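Local structure of putative isomerase (Streptomyces coelicolor A3, 2OQH) at residues V128-R136 against F164-D174; D178-R186 against A210-L219. The protein probably acts on sugar acids as a member of the enolase superfamily, perhaps dehydrating D-glucarate to 5-dehydro-4-deoxy-D-glucarate. All coordinates share one frame; numbering follows the deposited sequence.

Contact 1. Residues V128-R136 against F164-D174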
# COMPACT_ATOMS: atom_id res chain seq x y z
N VAL A 128 8.41 6.34 -9.68
CA VAL A 128 7.35 6.43 -8.68
C VAL A 128 7.79 7.04 -7.36
O VAL A 128 8.44 6.38 -6.55
CB VAL A 128 6.77 5.05 -8.36
CG1 VAL A 128 5.67 5.17 -7.32
CG2 VAL A 128 6.25 4.40 -9.62
N PRO A 129 7.43 8.31 -7.11
CA PRO A 129 7.79 9.00 -5.87
C PRO A 129 7.16 8.34 -4.65
O PRO A 129 6.04 7.82 -4.71
CB PRO A 129 7.24 10.41 -6.09
CG PRO A 129 7.20 10.56 -7.58
CD PRO A 129 6.70 9.22 -8.02
N ILE A 130 7.88 8.33 -3.53
CA ILE A 130 7.34 7.74 -2.31
C ILE A 130 7.33 8.75 -1.18
O ILE A 130 7.92 9.82 -1.28
CB ILE A 130 8.12 6.47 -1.87
CG1 ILE A 130 9.57 6.82 -1.54
CG2 ILE A 130 8.06 5.44 -2.98
CD1 ILE A 130 10.33 5.68 -0.93
N THR A 131 6.64 8.40 -0.10
CA THR A 131 6.47 9.28 1.05
C THR A 131 7.28 8.87 2.28
O THR A 131 7.49 7.68 2.54
CB THR A 131 4.99 9.30 1.46
OG1 THR A 131 4.19 9.56 0.30
CG2 THR A 131 4.74 10.37 2.52
N ALA A 132 7.72 9.86 3.04
CA ALA A 132 8.49 9.63 4.26
C ALA A 132 7.55 9.69 5.45
O ALA A 132 6.84 10.68 5.63
CB ALA A 132 9.58 10.69 4.40
N LEU A 133 7.53 8.64 6.27
CA LEU A 133 6.67 8.62 7.44
C LEU A 133 7.41 9.04 8.70
O LEU A 133 8.50 8.54 8.98
CB LEU A 133 6.09 7.22 7.68
CG LEU A 133 5.34 7.05 9.02
CD1 LEU A 133 4.02 7.82 9.00
CD2 LEU A 133 5.08 5.58 9.28
N ILE A 134 6.83 9.96 9.46
CA ILE A 134 7.45 10.37 10.71
C ILE A 134 6.47 10.10 11.85
O ILE A 134 5.27 10.40 11.74
CB ILE A 134 7.85 11.86 10.73
CG1 ILE A 134 6.64 12.75 10.46
CG2 ILE A 134 8.94 12.12 9.70
CD1 ILE A 134 6.95 14.24 10.60
N THR A 135 6.97 9.52 12.93
CA THR A 135 6.13 9.23 14.09
C THR A 135 6.79 9.85 15.31
O THR A 135 7.96 10.22 15.26
CB THR A 135 6.00 7.71 14.34
OG1 THR A 135 7.20 7.24 14.97
CG2 THR A 135 5.81 6.96 13.03
N ARG A 136 6.04 9.98 16.40
CA ARG A 136 6.59 10.56 17.61
C ARG A 136 7.74 9.69 18.11
O ARG A 136 8.61 10.16 18.86
CB ARG A 136 5.52 10.67 18.69
CG ARG A 136 4.40 11.63 18.32
CD ARG A 136 3.46 11.88 19.47
NE ARG A 136 2.46 12.88 19.12
CZ ARG A 136 1.71 13.54 19.99
NH1 ARG A 136 1.85 13.31 21.29
NH2 ARG A 136 0.83 14.43 19.57
N PHE A 164 12.59 13.02 -0.39
CA PHE A 164 11.14 12.79 -0.43
C PHE A 164 10.33 14.02 -0.86
O PHE A 164 10.61 15.13 -0.42
CB PHE A 164 10.65 12.35 0.96
CG PHE A 164 11.22 11.04 1.43
CD1 PHE A 164 10.66 9.83 1.03
CD2 PHE A 164 12.32 11.01 2.29
CE1 PHE A 164 11.17 8.61 1.48
CE2 PHE A 164 12.85 9.79 2.74
CZ PHE A 164 12.27 8.59 2.34
N ASP A 165 9.31 13.82 -1.69
CA ASP A 165 8.48 14.94 -2.12
C ASP A 165 7.32 15.14 -1.15
O ASP A 165 6.65 16.18 -1.15
CB ASP A 165 7.88 14.70 -3.50
CG ASP A 165 8.92 14.31 -4.53
OD1 ASP A 165 10.04 14.86 -4.51
OD2 ASP A 165 8.58 13.46 -5.39
N ALA A 166 7.07 14.13 -0.33
CA ALA A 166 5.97 14.19 0.62
C ALA A 166 6.33 13.63 1.98
O ALA A 166 7.18 12.74 2.09
CB ALA A 166 4.77 13.44 0.06
N VAL A 167 5.68 14.17 3.01
CA VAL A 167 5.91 13.73 4.38
C VAL A 167 4.56 13.42 5.02
O VAL A 167 3.59 14.14 4.81
CB VAL A 167 6.61 14.81 5.23
CG1 VAL A 167 6.69 14.35 6.68
CG2 VAL A 167 8.01 15.07 4.68
N LYS A 168 4.51 12.36 5.82
CA LYS A 168 3.27 11.99 6.47
C LYS A 168 3.49 11.74 7.96
O LYS A 168 4.36 10.97 8.35
CB LYS A 168 2.70 10.75 5.79
CG LYS A 168 1.52 10.10 6.48
CD LYS A 168 0.98 8.99 5.59
CE LYS A 168 0.04 8.07 6.32
NZ LYS A 168 0.76 7.25 7.32
N LEU A 169 2.69 12.41 8.79
CA LEU A 169 2.78 12.25 10.23
C LEU A 169 1.75 11.25 10.76
O LEU A 169 0.57 11.33 10.43
CB LEU A 169 2.56 13.59 10.94
CG LEU A 169 2.43 13.53 12.47
CD1 LEU A 169 3.76 13.11 13.10
CD2 LEU A 169 2.00 14.88 12.99
N LYS A 170 2.21 10.33 11.59
CA LYS A 170 1.30 9.35 12.19
C LYS A 170 0.65 10.05 13.38
O LYS A 170 1.30 10.30 14.39
CB LYS A 170 2.08 8.12 12.67
CG LYS A 170 1.23 7.04 13.30
CD LYS A 170 2.07 5.83 13.68
CE LYS A 170 1.20 4.68 14.20
NZ LYS A 170 0.47 5.04 15.46
N GLY A 171 -0.62 10.39 13.23
CA GLY A 171 -1.33 11.08 14.30
C GLY A 171 -1.60 10.18 15.49
O GLY A 171 -1.46 8.96 15.40
N THR A 172 -2.00 10.79 16.60
CA THR A 172 -2.30 10.06 17.82
C THR A 172 -3.62 10.58 18.39
O THR A 172 -4.25 11.46 17.81
CB THR A 172 -1.23 10.30 18.89
OG1 THR A 172 -1.31 11.67 19.31
CG2 THR A 172 0.16 10.02 18.34
N THR A 173 -4.01 10.04 19.54
CA THR A 173 -5.24 10.48 20.20
C THR A 173 -5.05 11.88 20.77
O THR A 173 -5.99 12.48 21.28
CB THR A 173 -5.62 9.53 21.35
OG1 THR A 173 -4.52 9.43 22.27
CG2 THR A 173 -5.97 8.16 20.82
N ASP A 174 -3.83 12.40 20.67
CA ASP A 174 -3.50 13.74 21.16
C ASP A 174 -3.60 14.72 19.99
O ASP A 174 -2.59 15.11 19.40
CB ASP A 174 -2.08 13.73 21.76
CG ASP A 174 -1.53 15.13 22.04
OD1 ASP A 174 -2.33 16.03 22.39
OD2 ASP A 174 -0.30 15.33 21.93
O HOH W 1 9.30 11.58 -3.19
O HOH W 2 1.76 12.65 16.37
O HOH W 3 3.43 9.12 16.03

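Contact 2. Residues D178-R186 against A210-L219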
# COMPACT_ATOMS: atom_id res chain seq x y z
N ASP A 178 -0.72 16.68 17.74
CA ASP A 178 -0.49 16.42 16.33
C ASP A 178 -0.48 17.74 15.59
O ASP A 178 0.42 18.01 14.78
CB ASP A 178 -1.59 15.52 15.76
CG ASP A 178 -1.63 14.14 16.40
OD1 ASP A 178 -0.59 13.70 16.95
OD2 ASP A 178 -2.70 13.50 16.36
N VAL A 179 -1.47 18.58 15.87
CA VAL A 179 -1.57 19.88 15.22
C VAL A 179 -0.31 20.71 15.48
O VAL A 179 0.21 21.36 14.57
CB VAL A 179 -2.81 20.65 15.73
CG1 VAL A 179 -2.91 22.01 15.05
CG2 VAL A 179 -4.07 19.83 15.48
N ALA A 180 0.17 20.68 16.72
CA ALA A 180 1.37 21.43 17.09
C ALA A 180 2.55 20.97 16.25
O ALA A 180 3.34 21.78 15.76
CB ALA A 180 1.68 21.23 18.58
N ILE A 181 2.66 19.66 16.08
CA ILE A 181 3.74 19.07 15.28
C ILE A 181 3.65 19.50 13.83
O ILE A 181 4.65 19.95 13.24
CB ILE A 181 3.69 17.53 15.34
CG1 ILE A 181 4.04 17.06 16.74
CG2 ILE A 181 4.63 16.93 14.31
CD1 ILE A 181 3.88 15.58 16.94
N LEU A 182 2.47 19.37 13.24
CA LEU A 182 2.28 19.74 11.84
C LEU A 182 2.62 21.21 11.57
O LEU A 182 3.19 21.53 10.53
CB LEU A 182 0.84 19.43 11.41
CG LEU A 182 0.50 17.94 11.44
CD1 LEU A 182 -1.00 17.74 11.29
CD2 LEU A 182 1.27 17.23 10.33
N ARG A 183 2.29 22.09 12.50
CA ARG A 183 2.59 23.51 12.33
C ARG A 183 4.10 23.71 12.25
O ARG A 183 4.59 24.45 11.40
CB ARG A 183 2.03 24.33 13.51
CG ARG A 183 0.53 24.53 13.45
CD ARG A 183 -0.00 25.09 14.76
NE ARG A 183 -1.42 25.42 14.65
CZ ARG A 183 -2.22 25.65 15.69
NH1 ARG A 183 -1.73 25.59 16.93
NH2 ARG A 183 -3.50 25.93 15.49
N ALA A 184 4.82 23.03 13.14
CA ALA A 184 6.28 23.12 13.18
C ALA A 184 6.88 22.55 11.90
O ALA A 184 7.75 23.17 11.29
CB ALA A 184 6.80 22.35 14.39
N VAL A 185 6.41 21.38 11.50
CA VAL A 185 6.93 20.76 10.29
C VAL A 185 6.69 21.66 9.07
O VAL A 185 7.60 21.87 8.27
CB VAL A 185 6.29 19.38 10.04
CG1 VAL A 185 6.76 18.81 8.70
CG2 VAL A 185 6.68 18.44 11.16
N ARG A 186 5.48 22.18 8.95
CA ARG A 186 5.14 23.05 7.82
C ARG A 186 6.00 24.32 7.81
O ARG A 186 6.45 24.76 6.75
CB ARG A 186 3.66 23.45 7.86
CG ARG A 186 3.29 24.55 6.86
CD ARG A 186 3.61 24.12 5.43
NE ARG A 186 2.62 23.20 4.89
CZ ARG A 186 2.85 22.35 3.89
NH1 ARG A 186 4.06 22.29 3.34
NH2 ARG A 186 1.87 21.58 3.44
N ALA A 210 -9.64 20.12 15.07
CA ALA A 210 -8.26 20.01 14.59
C ALA A 210 -8.17 20.34 13.10
O ALA A 210 -7.27 21.05 12.68
CB ALA A 210 -7.72 18.61 14.86
N GLY A 211 -9.11 19.80 12.32
CA GLY A 211 -9.12 20.04 10.88
C GLY A 211 -9.17 21.52 10.57
O GLY A 211 -8.44 22.01 9.71
N ILE A 212 -10.04 22.24 11.27
CA ILE A 212 -10.16 23.67 11.07
C ILE A 212 -8.81 24.35 11.36
O ILE A 212 -8.37 25.22 10.61
CB ILE A 212 -11.24 24.25 11.99
CG1 ILE A 212 -12.62 23.73 11.55
CG2 ILE A 212 -11.21 25.77 11.96
CD1 ILE A 212 -13.75 24.17 12.45
N ALA A 213 -8.15 23.92 12.43
CA ALA A 213 -6.86 24.49 12.81
C ALA A 213 -5.76 24.15 11.79
O ALA A 213 -4.79 24.90 11.66
CB ALA A 213 -6.46 23.99 14.18
N LEU A 214 -5.92 23.04 11.08
CA LEU A 214 -4.92 22.62 10.10
C LEU A 214 -5.09 23.21 8.70
O LEU A 214 -4.18 23.13 7.87
CB LEU A 214 -4.92 21.09 10.00
CG LEU A 214 -4.50 20.33 11.26
CD1 LEU A 214 -4.78 18.84 11.06
CD2 LEU A 214 -3.03 20.57 11.56
N GLU A 215 -6.25 23.81 8.44
CA GLU A 215 -6.51 24.40 7.13
C GLU A 215 -5.44 25.41 6.70
O GLU A 215 -5.15 25.53 5.52
CB GLU A 215 -7.87 25.10 7.11
CG GLU A 215 -9.04 24.21 7.50
CD GLU A 215 -10.39 24.89 7.33
OE1 GLU A 215 -10.50 26.10 7.60
OE2 GLU A 215 -11.34 24.20 6.93
N GLU A 216 -4.86 26.13 7.65
CA GLU A 216 -3.85 27.13 7.30
C GLU A 216 -2.50 26.53 6.87
O GLU A 216 -1.61 27.25 6.43
CB GLU A 216 -3.63 28.10 8.47
CG GLU A 216 -3.14 27.43 9.74
CD GLU A 216 -2.88 28.43 10.86
OE1 GLU A 216 -2.39 28.00 11.92
OE2 GLU A 216 -3.16 29.64 10.67
N LEU A 217 -2.37 25.21 6.98
CA LEU A 217 -1.13 24.52 6.61
C LEU A 217 -1.18 23.92 5.20
O LEU A 217 -0.18 23.38 4.71
CB LEU A 217 -0.82 23.42 7.64
CG LEU A 217 -0.82 23.86 9.11
CD1 LEU A 217 -0.54 22.68 10.01
CD2 LEU A 217 0.22 24.95 9.32
N ASP A 218 -2.33 24.02 4.55
CA ASP A 218 -2.54 23.49 3.21
C ASP A 218 -1.97 22.09 2.99
O ASP A 218 -1.11 21.87 2.14
CB ASP A 218 -1.97 24.47 2.17
CG ASP A 218 -2.31 24.06 0.74
OD1 ASP A 218 -3.45 23.60 0.50
OD2 ASP A 218 -1.44 24.21 -0.13
N LEU A 219 -2.46 21.14 3.77
CA LEU A 219 -2.01 19.76 3.67
C LEU A 219 -2.53 19.10 2.40
O LEU A 219 -3.61 19.43 1.93
CB LEU A 219 -2.52 18.96 4.87
CG LEU A 219 -2.31 19.53 6.27
CD1 LEU A 219 -3.06 18.68 7.29
CD2 LEU A 219 -0.83 19.57 6.59
O HOH W 4 0.90 19.90 1.27

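Contact 1. Residues V128-R136 against F164-D174
Strands 128-134 and 166-170 run parallel, their axes 34° apart, laced by backbone hydrogen bonds from Ala132 N to Ala166 O, Lys168 N to Ala132 O, Ile134 N to Lys168 O and Lys170 N to Ile134 O. With helix 147-162 as the crossover they form a beta-alpha-beta unit of the TIM barrel. On the face turned to that helix, Ala132 CB sits over the centre of the Phe164 ring, 3.4 Å from its centroid, a CH-pi contact, while Ile130 O lies at the ring's edge. Ile134 continues this layer: with CG1 set between the backbone N and carbonyl carbon (chi1 57°), its CD1 reaches Val167 CG1 at 3.9 Å and its CG1 lies beside Leu169 CD1. The other face carries Thr131, Leu133 and Lys168, with Leu133 CD1 3.2 Å from Lys168 O. Two waters join Lys170 O to Arg136 N and NE. Thr172 OG1 accepts from Asp174 N, an ST turn, and lies above the rim of one guanidinium face of Arg136 without a hydrogen bond to it. In the Arg136-Asp174 salt bridge, planes 88° apart, Asp174 OD2 takes NH1 at 3.0 Å on its anti lone pair and NH2 at 2.8 Å from above the carboxylate plane.

Contact 2. Residues D178-R186 against A210-L219
Two neighbouring helices of the barrel's outer layer meet here, 175-188 against 204-214 and the residues up to Leu219. The axes of segments 178-186 and 210-214 run nearly parallel, 12° apart and 10.3 Å at closest approach. Val179 forks against two successive turns of the neighbouring helix, CG2 3.9 Å from Ala210 CB and CG1 against Leu214 CD2. One turn on, Leu182 CD1 presses on the same Leu214 CD2 at 3.5 Å, tighter than usual for two carbons. Leu217 wedges in, CD1 against Leu182 CB and CD2 alongside Arg186 CB and CG. Arg183 is exposed, yet its NE is buried without a hydrogen-bond partner, Glu216 OE1 being 3.9 Å away in a long salt bridge. Bends at chi2 and chi3 (58° and 78°) fold Arg186 so that NE donates to Leu217 O at 2.8 Å, on a lone pair in the carbonyl plane; NH2 adds a weak bond, and NH1 holds Leu189 O and Val192 O. A leucine in place of Arg186 would probably leave all three carbonyls without these donors. With Leu182 on Val196 and Leu219 on Leu194, the helices pack side by side outside parallel strands, as in the enolase superfamily's modified (beta/alpha) barrel.

Together the two contacts trace consecutive layers of one barrel. Contact 1 closes before contact 2 opens, and their centres lie about 13 Å apart on the same side of the chain's centre. Strand 166-170 leads directly into helix 175-188, so the chain passes from the strand pairing of 128-136 with 164-174 to the helix pairing of 178-186 with 210-219. They also touch. Asp178, on the helix, accepts from Thr172 N through OD2 in a probable hydrogen bond and forms a salt bridge with Arg136 through OD1, while Ile181 CG2 packs on Leu169 CD2. Inner sheet and outer layer are thus tied at the C-terminal ends of the strands, the side where active sites of this barrel fold lie.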